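Local coordinates for esterase (uncultured bacterium pCosCE1, PDB 7ATL), which hydrolyses carboxylic esters as a family VIII carboxylesterase and also shows promiscuous acyltransferase activity, at residues L73-M78 with A180-V185; Q82-D87 with I109-L114; L277-R282 with A354-A359; P331-T336 with D350-I355. All coordinates share one frame; numbering follows the deposited sequence.

Interaction 1 (L73-M78 with A180-V185); sequences LAAMRM and AVLEQV
Leu182 makes the largest contribution, meeting three residues of the facing helix. Its CB is directed at that helix, and with a first torsion of -98°, away from a staggered value, CG and both methyls reach it. The branching carbon CG lies against the thioether of Met78, with CG and Met78 SD 3.7 Å apart. From there the two methyls part. CD1 settles on the methyl of Ala75, 3.9 Å from its CB, while CD2 lies 3.8 Å from Ala74 CB and equally near the backbone N of Ala75. The small side chains of Ala74 and Ala75 let Leu182 approach the backbone near the closest CA pair, Ala75 and Leu182. The helices belong to the helical part of the beta-lactamase fold; an SxxK pattern, probably the family's catalytic motif, lies at the start of helix 67-80, and segments 73-78 and 180-185 cross at 38°, their axes 10.6 Å apart. One turn on, Met78 crosses Leu182 obliquely, its chain extended beyond CG, so that SD also meets Val185 tip to tip, 3.8 Å from Val185 CG1. The Met78 methyl CE ends 3.7 Å from the carbonyl O of Leu182. Helix 190-199 covers Met78 and Ala74 through Val193, Trp197 and Val198.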
loop_
_atom_site.group_PDB
_atom_site.type_symbol
_atom_site.label_atom_id
_atom_site.label_comp_id
_atom_site.label_asym_id
_atom_site.label_seq_id
_atom_site.Cartn_x
_atom_site.Cartn_y
_atom_site.Cartn_z
ATOM N N LEU A 73 3.936 -9.820 -1.256
ATOM C CA LEU A 73 3.957 -11.113 -0.513
ATOM C C LEU A 73 3.643 -12.271 -1.465
ATOM O O LEU A 73 4.321 -13.288 -1.358
ATOM C CB LEU A 73 2.974 -11.158 0.664
ATOM C CG LEU A 73 2.954 -12.516 1.376
ATOM C CD1 LEU A 73 4.367 -12.925 1.753
ATOM C CD2 LEU A 73 2.083 -12.509 2.604
ATOM N N ALA A 74 2.633 -12.154 -2.324
ATOM C CA ALA A 74 2.259 -13.239 -3.259
ATOM C C ALA A 74 3.480 -13.602 -4.118
ATOM O O ALA A 74 3.794 -14.800 -4.225
ATOM C CB ALA A 74 1.071 -12.820 -4.085
ATOM N N ALA A 75 4.153 -12.600 -4.683
ATOM C CA ALA A 75 5.367 -12.734 -5.519
ATOM C C ALA A 75 6.509 -13.393 -4.736
ATOM O O ALA A 75 7.181 -14.282 -5.301
ATOM C CB ALA A 75 5.815 -11.372 -5.995
ATOM N N MET A 76 6.784 -12.915 -3.519
ATOM C CA MET A 76 7.923 -13.423 -2.725
ATOM C C MET A 76 7.696 -14.902 -2.398
ATOM O O MET A 76 8.681 -15.693 -2.384
ATOM C CB MET A 76 8.102 -12.630 -1.439
ATOM C CG MET A 76 8.641 -11.238 -1.666
ATOM S SD MET A 76 10.018 -11.091 -2.804
ATOM C CE MET A 76 11.202 -12.182 -2.021
ATOM N N ARG A 77 6.452 -15.293 -2.192
ATOM C CA ARG A 77 6.127 -16.722 -1.975
ATOM C C ARG A 77 6.414 -17.501 -3.261
ATOM O O ARG A 77 6.969 -18.614 -3.167
ATOM C CB ARG A 77 4.691 -16.902 -1.482
ATOM C CG ARG A 77 4.504 -16.431 -0.053
ATOM C CD ARG A 77 3.218 -16.973 0.513
ATOM N NE ARG A 77 3.419 -18.363 0.849
ATOM C CZ ARG A 77 2.661 -19.374 0.455
ATOM N NH1 ARG A 77 1.579 -19.170 -0.281
ATOM N NH2 ARG A 77 2.994 -20.599 0.817
ATOM N N MET A 78 6.051 -16.951 -4.414
ATOM C CA MET A 78 6.204 -17.667 -5.707
ATOM C C MET A 78 7.704 -17.813 -5.949
ATOM O O MET A 78 8.139 -18.838 -6.492
ATOM C CB MET A 78 5.543 -16.906 -6.858
ATOM C CG MET A 78 4.097 -17.266 -7.052
ATOM S SD MET A 78 3.308 -16.144 -8.221
ATOM C CE MET A 78 1.656 -16.827 -8.298
ATOM N N ALA A 180 -0.073 -8.832 -12.999
ATOM C CA ALA A 180 -0.239 -9.508 -14.301
ATOM C C ALA A 180 0.849 -10.578 -14.457
ATOM O O ALA A 180 0.541 -11.687 -14.903
ATOM C CB ALA A 180 -0.229 -8.495 -15.418
ATOM N N VAL A 181 2.082 -10.291 -14.071
ATOM C CA VAL A 181 3.125 -11.353 -14.103
ATOM C C VAL A 181 2.642 -12.539 -13.260
ATOM O O VAL A 181 2.699 -13.681 -13.741
ATOM C CB VAL A 181 4.493 -10.861 -13.603
ATOM C CG1 VAL A 181 5.433 -12.036 -13.357
ATOM C CG2 VAL A 181 5.106 -9.851 -14.553
ATOM N N LEU A 182 2.191 -12.286 -12.040
ATOM C CA LEU A 182 1.747 -13.361 -11.118
ATOM C C LEU A 182 0.643 -14.220 -11.767
ATOM O O LEU A 182 0.668 -15.464 -11.582
ATOM C CB LEU A 182 1.274 -12.692 -9.827
ATOM C CG LEU A 182 2.277 -12.654 -8.685
ATOM C CD1 LEU A 182 3.671 -12.289 -9.152
ATOM C CD2 LEU A 182 1.804 -11.723 -7.598
ATOM N N GLU A 183 -0.286 -13.609 -12.512
ATOM C CA GLU A 183 -1.338 -14.336 -13.290
ATOM C C GLU A 183 -0.675 -15.336 -14.248
ATOM O O GLU A 183 -1.115 -16.492 -14.314
ATOM C CB GLU A 183 -2.218 -13.393 -14.115
ATOM C CG GLU A 183 -3.115 -12.505 -13.283
ATOM C CD GLU A 183 -4.046 -11.610 -14.088
ATOM O OE1 GLU A 183 -3.652 -11.207 -15.232
ATOM O OE2 GLU A 183 -5.170 -11.306 -13.561
ATOM N N GLN A 184 0.350 -14.917 -14.974
ATOM C CA GLN A 184 1.014 -15.809 -15.949
ATOM C C GLN A 184 1.745 -16.930 -15.210
ATOM O O GLN A 184 1.694 -18.066 -15.699
ATOM C CB GLN A 184 1.958 -15.018 -16.845
ATOM C CG GLN A 184 1.250 -13.965 -17.678
ATOM C CD GLN A 184 0.076 -14.523 -18.438
ATOM O OE1 GLN A 184 -1.012 -13.973 -18.415
ATOM N NE2 GLN A 184 0.276 -15.646 -19.085
ATOM N N VAL A 185 2.368 -16.648 -14.068
ATOM C CA VAL A 185 3.109 -17.689 -13.288
ATOM C C VAL A 185 2.125 -18.770 -12.803
ATOM O O VAL A 185 2.440 -19.968 -12.977
ATOM C CB VAL A 185 3.895 -17.082 -12.109
ATOM C CG1 VAL A 185 4.524 -18.161 -11.243
ATOM C CG2 VAL A 185 4.934 -16.066 -12.562
#

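Interaction 2 (Q82-D87 with I109-L114); sequences QKLGLD and IKIRHL
Asp87 and Arg112 cross obliquely, the carboxylate and guanidinium planes 41° apart, and the arginine takes hold side-on with two nitrogens, one to each oxygen. Arg112 NE reaches Asp87 OD1 at 2.8 Å and Arg112 NH2 reaches Asp87 OD2 at 2.9 Å; both bonds are nearly straight and lie in the guanidinium plane, yet they meet the carboxylate from above its own plane. The arginine gets there from the crowded position, CG between backbone N and carbonyl carbon (chi1 57°), with a bend at chi3. Lys110 instead lies beside Asp87, pointing the same way, and its NZ adds a second bond to OD1 at 2.7 Å. Leu86 crosses the arginine at about a right angle, its CB 3.4 Å from Arg112 NH2 and over one face, toward its rim. Alongside the salt bridges, Arg112 N, in the first turn of helix 111-116, donates to Leu86 O at 2.8 Å, noticeably bent though in the carbonyl plane. At the buried end Leu84 CD1 lies 4.1 Å from Ile111 CG1, tip to tip, with Leu84 also resting on helices 67-80 and 174-186. Lys110 holds the N-cap position, and its N donates to His113 ND1. Two cationic side chains and a nearby helix N-terminus probably keep Asp87 ionised, and the salt-bridge network ties the loop after helix 67-80 to the start of helix 111-116.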
loop_
_atom_site.group_PDB
_atom_site.type_symbol
_atom_site.label_atom_id
_atom_site.label_comp_id
_atom_site.label_asym_id
_atom_site.label_seq_id
_atom_site.Cartn_x
_atom_site.Cartn_y
_atom_site.Cartn_z
ATOM N N GLN A 82 10.445 -20.949 -6.317
ATOM C CA GLN A 82 11.157 -20.960 -7.622
ATOM C C GLN A 82 10.158 -21.254 -8.752
ATOM O O GLN A 82 10.477 -22.072 -9.613
ATOM C CB GLN A 82 12.281 -21.994 -7.555
ATOM C CG GLN A 82 13.092 -21.927 -6.267
ATOM C CD GLN A 82 14.441 -22.589 -6.431
ATOM O OE1 GLN A 82 14.567 -23.815 -6.289
ATOM N NE2 GLN A 82 15.445 -21.775 -6.758
ATOM N N LYS A 83 8.971 -20.644 -8.703
ATOM C CA LYS A 83 8.031 -20.511 -9.853
ATOM C C LYS A 83 8.295 -19.169 -10.571
ATOM O O LYS A 83 7.937 -19.046 -11.762
ATOM C CB LYS A 83 6.587 -20.645 -9.356
ATOM C CG LYS A 83 6.190 -22.024 -8.844
ATOM C CD LYS A 83 4.661 -22.256 -8.894
ATOM C CE LYS A 83 4.163 -23.462 -8.116
ATOM N NZ LYS A 83 4.811 -24.703 -8.599
ATOM N N LEU A 84 8.960 -18.232 -9.883
ATOM C CA LEU A 84 9.328 -16.875 -10.355
ATOM C C LEU A 84 10.754 -16.549 -9.884
ATOM O O LEU A 84 11.137 -17.025 -8.803
ATOM C CB LEU A 84 8.299 -15.909 -9.755
ATOM C CG LEU A 84 8.371 -14.457 -10.203
ATOM C CD1 LEU A 84 8.260 -14.359 -11.702
ATOM C CD2 LEU A 84 7.260 -13.650 -9.564
ATOM N N GLY A 85 11.514 -15.759 -10.644
ATOM C CA GLY A 85 12.879 -15.336 -10.259
ATOM C C GLY A 85 13.002 -13.831 -10.047
ATOM O O GLY A 85 12.454 -13.054 -10.864
ATOM N N LEU A 86 13.751 -13.405 -9.031
ATOM C CA LEU A 86 14.031 -11.960 -8.806
ATOM C C LEU A 86 14.624 -11.313 -10.067
ATOM O O LEU A 86 14.423 -10.087 -10.236
ATOM C CB LEU A 86 14.982 -11.804 -7.619
ATOM C CG LEU A 86 14.289 -11.832 -6.259
ATOM C CD1 LEU A 86 15.309 -11.804 -5.125
ATOM C CD2 LEU A 86 13.283 -10.689 -6.135
ATOM N N ASP A 87 15.329 -12.095 -10.902
ATOM C CA ASP A 87 16.090 -11.613 -12.084
ATOM C C ASP A 87 15.401 -12.079 -13.371
ATOM O O ASP A 87 16.011 -12.003 -14.422
ATOM C CB ASP A 87 17.554 -12.056 -11.992
ATOM C CG ASP A 87 18.354 -11.304 -10.934
ATOM O OD1 ASP A 87 18.399 -10.055 -10.986
ATOM O OD2 ASP A 87 18.906 -11.962 -10.045
ATOM N N ILE A 109 13.344 -5.223 -18.020
ATOM C CA ILE A 109 12.895 -4.903 -16.641
ATOM C C ILE A 109 12.928 -6.211 -15.876
ATOM O O ILE A 109 12.361 -7.217 -16.368
ATOM C CB ILE A 109 11.480 -4.297 -16.608
ATOM C CG1 ILE A 109 11.380 -2.952 -17.344
ATOM C CG2 ILE A 109 11.003 -4.190 -15.166
ATOM C CD1 ILE A 109 9.950 -2.547 -17.694
ATOM N N LYS A 110 13.543 -6.182 -14.711
ATOM C CA LYS A 110 13.624 -7.370 -13.842
ATOM C C LYS A 110 12.543 -7.260 -12.774
ATOM O O LYS A 110 12.194 -6.138 -12.383
ATOM C CB LYS A 110 15.005 -7.503 -13.206
ATOM C CG LYS A 110 16.117 -7.960 -14.137
ATOM C CD LYS A 110 17.467 -7.497 -13.625
ATOM C CE LYS A 110 18.605 -8.387 -14.060
ATOM N NZ LYS A 110 19.559 -8.610 -12.949
ATOM N N ILE A 111 12.075 -8.419 -12.310
ATOM C CA ILE A 111 11.094 -8.552 -11.198
ATOM C C ILE A 111 11.612 -7.742 -10.004
ATOM O O ILE A 111 10.798 -7.050 -9.388
ATOM C CB ILE A 111 10.833 -10.040 -10.885
ATOM C CG1 ILE A 111 10.309 -10.799 -12.108
ATOM C CG2 ILE A 111 9.886 -10.198 -9.715
ATOM C CD1 ILE A 111 9.022 -10.243 -12.678
ATOM N N ARG A 112 12.903 -7.756 -9.696
ATOM C CA ARG A 112 13.397 -7.016 -8.499
ATOM C C ARG A 112 13.189 -5.507 -8.706
ATOM O O ARG A 112 13.113 -4.748 -7.698
ATOM C CB ARG A 112 14.871 -7.314 -8.192
ATOM C CG ARG A 112 15.829 -7.010 -9.339
ATOM C CD ARG A 112 17.276 -7.152 -8.922
ATOM N NE ARG A 112 17.658 -8.553 -8.793
ATOM C CZ ARG A 112 17.823 -9.218 -7.648
ATOM N NH1 ARG A 112 17.620 -8.639 -6.475
ATOM N NH2 ARG A 112 18.164 -10.489 -7.696
ATOM N N HIS A 113 13.169 -5.067 -9.961
ATOM C CA HIS A 113 12.930 -3.650 -10.292
ATOM C C HIS A 113 11.449 -3.368 -10.018
ATOM O O HIS A 113 11.142 -2.303 -9.421
ATOM C CB HIS A 113 13.362 -3.304 -11.729
ATOM C CG HIS A 113 14.784 -3.590 -12.087
ATOM N ND1 HIS A 113 15.140 -4.098 -13.341
ATOM C CD2 HIS A 113 15.943 -3.425 -11.409
ATOM C CE1 HIS A 113 16.450 -4.229 -13.414
ATOM N NE2 HIS A 113 16.967 -3.827 -12.249
ATOM N N LEU A 114 10.543 -4.251 -10.434
ATOM C CA LEU A 114 9.102 -4.050 -10.104
ATOM C C LEU A 114 8.923 -3.917 -8.574
ATOM O O LEU A 114 8.211 -3.006 -8.137
ATOM C CB LEU A 114 8.239 -5.187 -10.662
ATOM C CG LEU A 114 8.123 -5.282 -12.180
ATOM C CD1 LEU A 114 7.130 -6.365 -12.572
ATOM C CD2 LEU A 114 7.716 -3.949 -12.783
#

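Interaction 3 (L277-R282 with A354-A359); sequences LVETLR and AISVVA
The guanidinium of Arg282 has the carbonyl O of Ala354 over the centre of one face, 3.7 Å above the plane, and the carboxylate of Glu279 at its edge. That edge contact is a side-on, two-nitrogen salt bridge within the helix: Arg282 NE to Glu279 OE2 at 2.8 Å and Arg282 NH2 to Glu279 OE1 at 2.9 Å. OE1 uses its syn lone pair, whereas OE2 is approached by NE from above the carboxylate plane. The anti lone pair of OE2 remains for the strand, and Ser356 OG donates to it at 2.7 Å. A water bridges the same oxygen to Ala354 O, so OE2 accepts from three donors, which would tend to hold the buried glutamate in its charged form. Arg282 extends from a CG anti to the backbone N (chi1 179°) and bends at chi3, bringing NH1 within 3.5 Å of Ala354 CB. Next to this polar cluster, one turn back along the helix, Val278 supplies the apolar contact, its CG1 3.7 Å from Ser356 CB and its CG2 facing Val358 CG2 more loosely. Segment 277-282 runs roughly antiparallel to strand segment 355-359, at 151°. The strand lies between 27-34 and 345-350 in the antiparallel sheet; Ile355 and Val357 turn away to helix 372-381, while Leu277 and Leu281 pack on helix 67-80.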
loop_
_atom_site.group_PDB
_atom_site.type_symbol
_atom_site.label_atom_id
_atom_site.label_comp_id
_atom_site.label_asym_id
_atom_site.label_seq_id
_atom_site.Cartn_x
_atom_site.Cartn_y
_atom_site.Cartn_z
ATOM N N LEU A 277 -0.655 -9.740 7.772
ATOM C CA LEU A 277 0.318 -9.485 6.681
ATOM C C LEU A 277 1.625 -8.901 7.260
ATOM O O LEU A 277 2.716 -9.364 6.882
ATOM C CB LEU A 277 -0.322 -8.529 5.673
ATOM C CG LEU A 277 0.658 -7.870 4.709
ATOM C CD1 LEU A 277 1.311 -8.944 3.839
ATOM C CD2 LEU A 277 -0.032 -6.805 3.860
ATOM N N VAL A 278 1.536 -7.883 8.113
ATOM C CA VAL A 278 2.736 -7.157 8.609
ATOM C C VAL A 278 3.541 -8.072 9.554
ATOM O O VAL A 278 4.796 -8.090 9.421
ATOM C CB VAL A 278 2.347 -5.819 9.257
ATOM C CG1 VAL A 278 3.545 -5.121 9.875
ATOM C CG2 VAL A 278 1.652 -4.897 8.262
ATOM N N GLU A 279 2.890 -8.814 10.456
ATOM C CA GLU A 279 3.567 -9.806 11.337
ATOM C C GLU A 279 4.329 -10.814 10.463
ATOM O O GLU A 279 5.533 -11.025 10.707
ATOM C CB GLU A 279 2.568 -10.512 12.257
ATOM C CG GLU A 279 2.415 -9.816 13.592
ATOM C CD GLU A 279 3.702 -9.814 14.391
ATOM O OE1 GLU A 279 4.116 -10.933 14.814
ATOM O OE2 GLU A 279 4.305 -8.712 14.541
ATOM N N THR A 280 3.681 -11.356 9.434
ATOM C CA THR A 280 4.282 -12.302 8.456
ATOM C C THR A 280 5.547 -11.707 7.816
ATOM O O THR A 280 6.569 -12.410 7.727
ATOM C CB THR A 280 3.252 -12.681 7.392
ATOM O OG1 THR A 280 2.110 -13.209 8.069
ATOM C CG2 THR A 280 3.788 -13.697 6.409
ATOM N N LEU A 281 5.486 -10.452 7.392
ATOM C CA LEU A 281 6.637 -9.737 6.802
ATOM C C LEU A 281 7.717 -9.552 7.865
ATOM O O LEU A 281 8.883 -9.564 7.489
ATOM C CB LEU A 281 6.164 -8.388 6.238
ATOM C CG LEU A 281 5.211 -8.462 5.039
ATOM C CD1 LEU A 281 5.121 -7.114 4.352
ATOM C CD2 LEU A 281 5.627 -9.528 4.023
ATOM N N ARG A 282 7.357 -9.373 9.130
ATOM C CA ARG A 282 8.350 -9.064 10.193
ATOM C C ARG A 282 9.229 -10.292 10.514
ATOM O O ARG A 282 10.420 -10.075 10.795
ATOM C CB ARG A 282 7.653 -8.567 11.465
ATOM C CG ARG A 282 8.615 -8.261 12.601
ATOM C CD ARG A 282 7.934 -7.649 13.812
ATOM N NE ARG A 282 7.154 -8.647 14.529
ATOM C CZ ARG A 282 7.635 -9.552 15.373
ATOM N NH1 ARG A 282 8.935 -9.620 15.644
ATOM N NH2 ARG A 282 6.788 -10.403 15.930
ATOM N N ALA A 354 10.344 -5.698 17.920
ATOM C CA ALA A 354 9.366 -6.770 17.605
ATOM C C ALA A 354 7.921 -6.253 17.561
ATOM O O ALA A 354 7.008 -7.019 17.959
ATOM C CB ALA A 354 9.517 -7.886 18.602
ATOM N N ILE A 355 7.684 -5.032 17.081
ATOM C CA ILE A 355 6.310 -4.444 17.088
ATOM C C ILE A 355 5.803 -4.237 15.653
ATOM O O ILE A 355 6.608 -3.956 14.760
ATOM C CB ILE A 355 6.220 -3.144 17.920
ATOM C CG1 ILE A 355 7.025 -2.009 17.304
ATOM C CG2 ILE A 355 6.598 -3.350 19.386
ATOM C CD1 ILE A 355 6.307 -0.708 17.411
ATOM N N SER A 356 4.500 -4.418 15.450
ATOM C CA SER A 356 3.766 -4.089 14.206
ATOM C C SER A 356 2.652 -3.095 14.572
ATOM O O SER A 356 2.019 -3.217 15.652
ATOM C CB SER A 356 3.233 -5.323 13.515
ATOM O OG SER A 356 4.242 -6.303 13.289
ATOM N N VAL A 357 2.453 -2.105 13.715
ATOM C CA VAL A 357 1.427 -1.040 13.875
ATOM C C VAL A 357 0.620 -0.982 12.585
ATOM O O VAL A 357 1.215 -0.939 11.530
ATOM C CB VAL A 357 2.091 0.306 14.199
ATOM C CG1 VAL A 357 1.114 1.472 14.174
ATOM C CG2 VAL A 357 2.804 0.218 15.535
ATOM N N VAL A 358 -0.694 -1.018 12.691
ATOM C CA VAL A 358 -1.635 -0.794 11.557
ATOM C C VAL A 358 -2.561 0.363 11.948
ATOM O O VAL A 358 -3.203 0.295 13.013
ATOM C CB VAL A 358 -2.429 -2.069 11.224
ATOM C CG1 VAL A 358 -3.575 -1.755 10.276
ATOM C CG2 VAL A 358 -1.540 -3.152 10.649
ATOM N N ALA A 359 -2.622 1.392 11.120
ATOM C CA ALA A 359 -3.428 2.602 11.369
ATOM C C ALA A 359 -4.251 2.909 10.119
ATOM O O ALA A 359 -3.770 3.670 9.258
ATOM C CB ALA A 359 -2.497 3.723 11.722
HETATM O O HOH W 1 4.539 -7.832 16.895
#

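Interaction 4 (P331-T336 with D350-I355); sequences PQHNGT and DPQAAI
Asp350 OD2 receives two bonds from a single residue, the backbone N and the ring ND1 of His333. The bond from His333 ND1 to Asp350 OD2, 2.8 Å long, lies in the imidazole plane and uses the syn lone pair, although ring and carboxylate are turned 63° apart. As donor of that bond ND1 carries its proton, and the ring's rotation is fixed by the carboxylate. The backbone bond, His333 N to the same OD2, is equally short but arrives from above the carboxylate plane. Tyr381 OH in helix 372-381 is a further partner of OD2. Asp350 reaches out with CG anti to its backbone N (chi1 176°), and its other oxygen is engaged within its own loop: OD1 accepts from Ala353 N at 3.0 Å. Gln352 crosses the histidine obliquely, its OE1 3.2 Å from His333 CB. The histidine opens a type II beta turn, 333-336, whose first carbonyl, His333 O, accepts from Thr336 N and, at 2.7 Å, from Thr336 OG1. Gly335, with phi at 98°, lets the Pro351 ring come close, its CD 3.4 Å from Gly335 O. The aspartate therefore links two loops at one end of the sheet: an Asx motif built on Asp350 shapes the connection between strands 345-350 and 355-361, a beta hairpin closed by a G1 bulge in which Ala354 and Ile355 both face Asp350.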
loop_
_atom_site.group_PDB
_atom_site.type_symbol
_atom_site.label_atom_id
_atom_site.label_comp_id
_atom_site.label_asym_id
_atom_site.label_seq_id
_atom_site.Cartn_x
_atom_site.Cartn_y
_atom_site.Cartn_z
ATOM N N PRO A 331 11.444 7.561 16.552
ATOM C CA PRO A 331 11.811 6.569 17.564
ATOM C C PRO A 331 11.843 5.145 16.983
ATOM O O PRO A 331 12.212 4.238 17.699
ATOM C CB PRO A 331 10.692 6.703 18.609
ATOM C CG PRO A 331 9.483 7.096 17.786
ATOM C CD PRO A 331 10.042 7.990 16.692
ATOM N N GLN A 332 11.435 4.959 15.721
ATOM C CA GLN A 332 11.544 3.639 15.041
ATOM C C GLN A 332 13.030 3.296 14.911
ATOM O O GLN A 332 13.846 4.206 14.863
ATOM C CB GLN A 332 10.890 3.645 13.662
ATOM C CG GLN A 332 9.413 3.975 13.677
ATOM C CD GLN A 332 8.881 4.437 12.342
ATOM O OE1 GLN A 332 9.393 5.359 11.710
ATOM N NE2 GLN A 332 7.816 3.785 11.917
ATOM N N HIS A 333 13.359 2.017 14.878
ATOM C CA HIS A 333 14.759 1.539 14.817
ATOM C C HIS A 333 15.104 1.152 13.371
ATOM O O HIS A 333 14.194 0.760 12.604
ATOM C CB HIS A 333 14.964 0.372 15.792
ATOM C CG HIS A 333 14.791 0.708 17.241
ATOM N ND1 HIS A 333 13.559 0.746 17.847
ATOM C CD2 HIS A 333 15.701 0.920 18.225
ATOM C CE1 HIS A 333 13.717 1.023 19.127
ATOM N NE2 HIS A 333 15.018 1.127 19.386
ATOM N N ASN A 334 16.387 1.211 13.029
ATOM C CA ASN A 334 16.881 0.790 11.705
ATOM C C ASN A 334 16.353 -0.604 11.414
ATOM O O ASN A 334 16.279 -1.389 12.352
ATOM C CB ASN A 334 18.394 0.885 11.629
ATOM C CG ASN A 334 18.869 2.316 11.774
ATOM O OD1 ASN A 334 18.192 3.288 11.439
ATOM N ND2 ASN A 334 20.057 2.456 12.303
ATOM N N GLY A 335 15.968 -0.854 10.156
ATOM C CA GLY A 335 15.382 -2.124 9.679
ATOM C C GLY A 335 13.857 -2.087 9.608
ATOM O O GLY A 335 13.273 -3.068 9.105
ATOM N N THR A 336 13.239 -1.030 10.149
ATOM C CA THR A 336 11.783 -0.781 10.125
ATOM C C THR A 336 11.317 -0.780 8.671
ATOM O O THR A 336 11.976 -0.147 7.836
ATOM C CB THR A 336 11.430 0.533 10.820
ATOM O OG1 THR A 336 11.538 0.294 12.217
ATOM C CG2 THR A 336 10.026 0.998 10.532
ATOM N N ASP A 350 8.763 -2.682 13.307
ATOM C CA ASP A 350 10.144 -2.434 13.778
ATOM C C ASP A 350 10.727 -3.793 14.196
ATOM O O ASP A 350 10.296 -4.378 15.202
ATOM C CB ASP A 350 10.081 -1.360 14.869
ATOM C CG ASP A 350 11.416 -1.068 15.515
ATOM O OD1 ASP A 350 12.256 -1.994 15.544
ATOM O OD2 ASP A 350 11.594 0.077 15.993
ATOM N N PRO A 351 11.699 -4.367 13.434
ATOM C CA PRO A 351 12.234 -5.701 13.739
ATOM C C PRO A 351 12.977 -5.739 15.080
ATOM O O PRO A 351 12.867 -6.746 15.720
ATOM C CB PRO A 351 13.187 -6.005 12.583
ATOM C CG PRO A 351 13.610 -4.635 12.103
ATOM C CD PRO A 351 12.375 -3.768 12.269
ATOM N N GLN A 352 13.633 -4.638 15.479
ATOM C CA GLN A 352 14.401 -4.575 16.751
ATOM C C GLN A 352 13.409 -4.570 17.938
ATOM O O GLN A 352 13.701 -5.272 18.935
ATOM C CB GLN A 352 15.418 -3.420 16.704
ATOM C CG GLN A 352 16.753 -3.786 16.034
ATOM C CD GLN A 352 17.528 -2.635 15.414
ATOM O OE1 GLN A 352 17.584 -1.523 15.931
ATOM N NE2 GLN A 352 18.167 -2.899 14.289
ATOM N N ALA A 353 12.292 -3.845 17.845
ATOM C CA ALA A 353 11.350 -3.721 18.980
ATOM C C ALA A 353 10.315 -4.852 18.947
ATOM O O ALA A 353 9.530 -4.913 19.865
ATOM C CB ALA A 353 10.715 -2.353 18.987
ATOM N N ALA A 354 10.344 -5.698 17.920
ATOM C CA ALA A 354 9.366 -6.770 17.605
ATOM C C ALA A 354 7.921 -6.253 17.561
ATOM O O ALA A 354 7.008 -7.019 17.959
ATOM C CB ALA A 354 9.517 -7.886 18.602
ATOM N N ILE A 355 7.684 -5.032 17.081
ATOM C CA ILE A 355 6.310 -4.444 17.088
ATOM C C ILE A 355 5.803 -4.237 15.653
ATOM O O ILE A 355 6.608 -3.956 14.760
ATOM C CB ILE A 355 6.220 -3.144 17.920
ATOM C CG1 ILE A 355 7.025 -2.009 17.304
ATOM C CG2 ILE A 355 6.598 -3.350 19.386
ATOM C CD1 ILE A 355 6.307 -0.708 17.411
#

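The four contacts form two pairs, each with centres about 10 Å apart. Interactions 1 and 2 belong to the helical region: along the chain 2 is nested within the loop that 1 closes, and the two touch where Val185 and Leu182 pack on Leu84. Interactions 3 and 4 come later and share Ala354 and Ile355; interaction 3 packs helix 271-283 on the sheet, and interaction 4 joins loops at the sheet's end. The pairs are joined through helix 67-80, since Leu73 packs on Leu277 and Leu281, although the centres of 1 and 3 lie about 21 Å apart. The helix with a probable SxxK motif at its start thus connects the helical region to helix 271-283, as in the beta-lactamase fold.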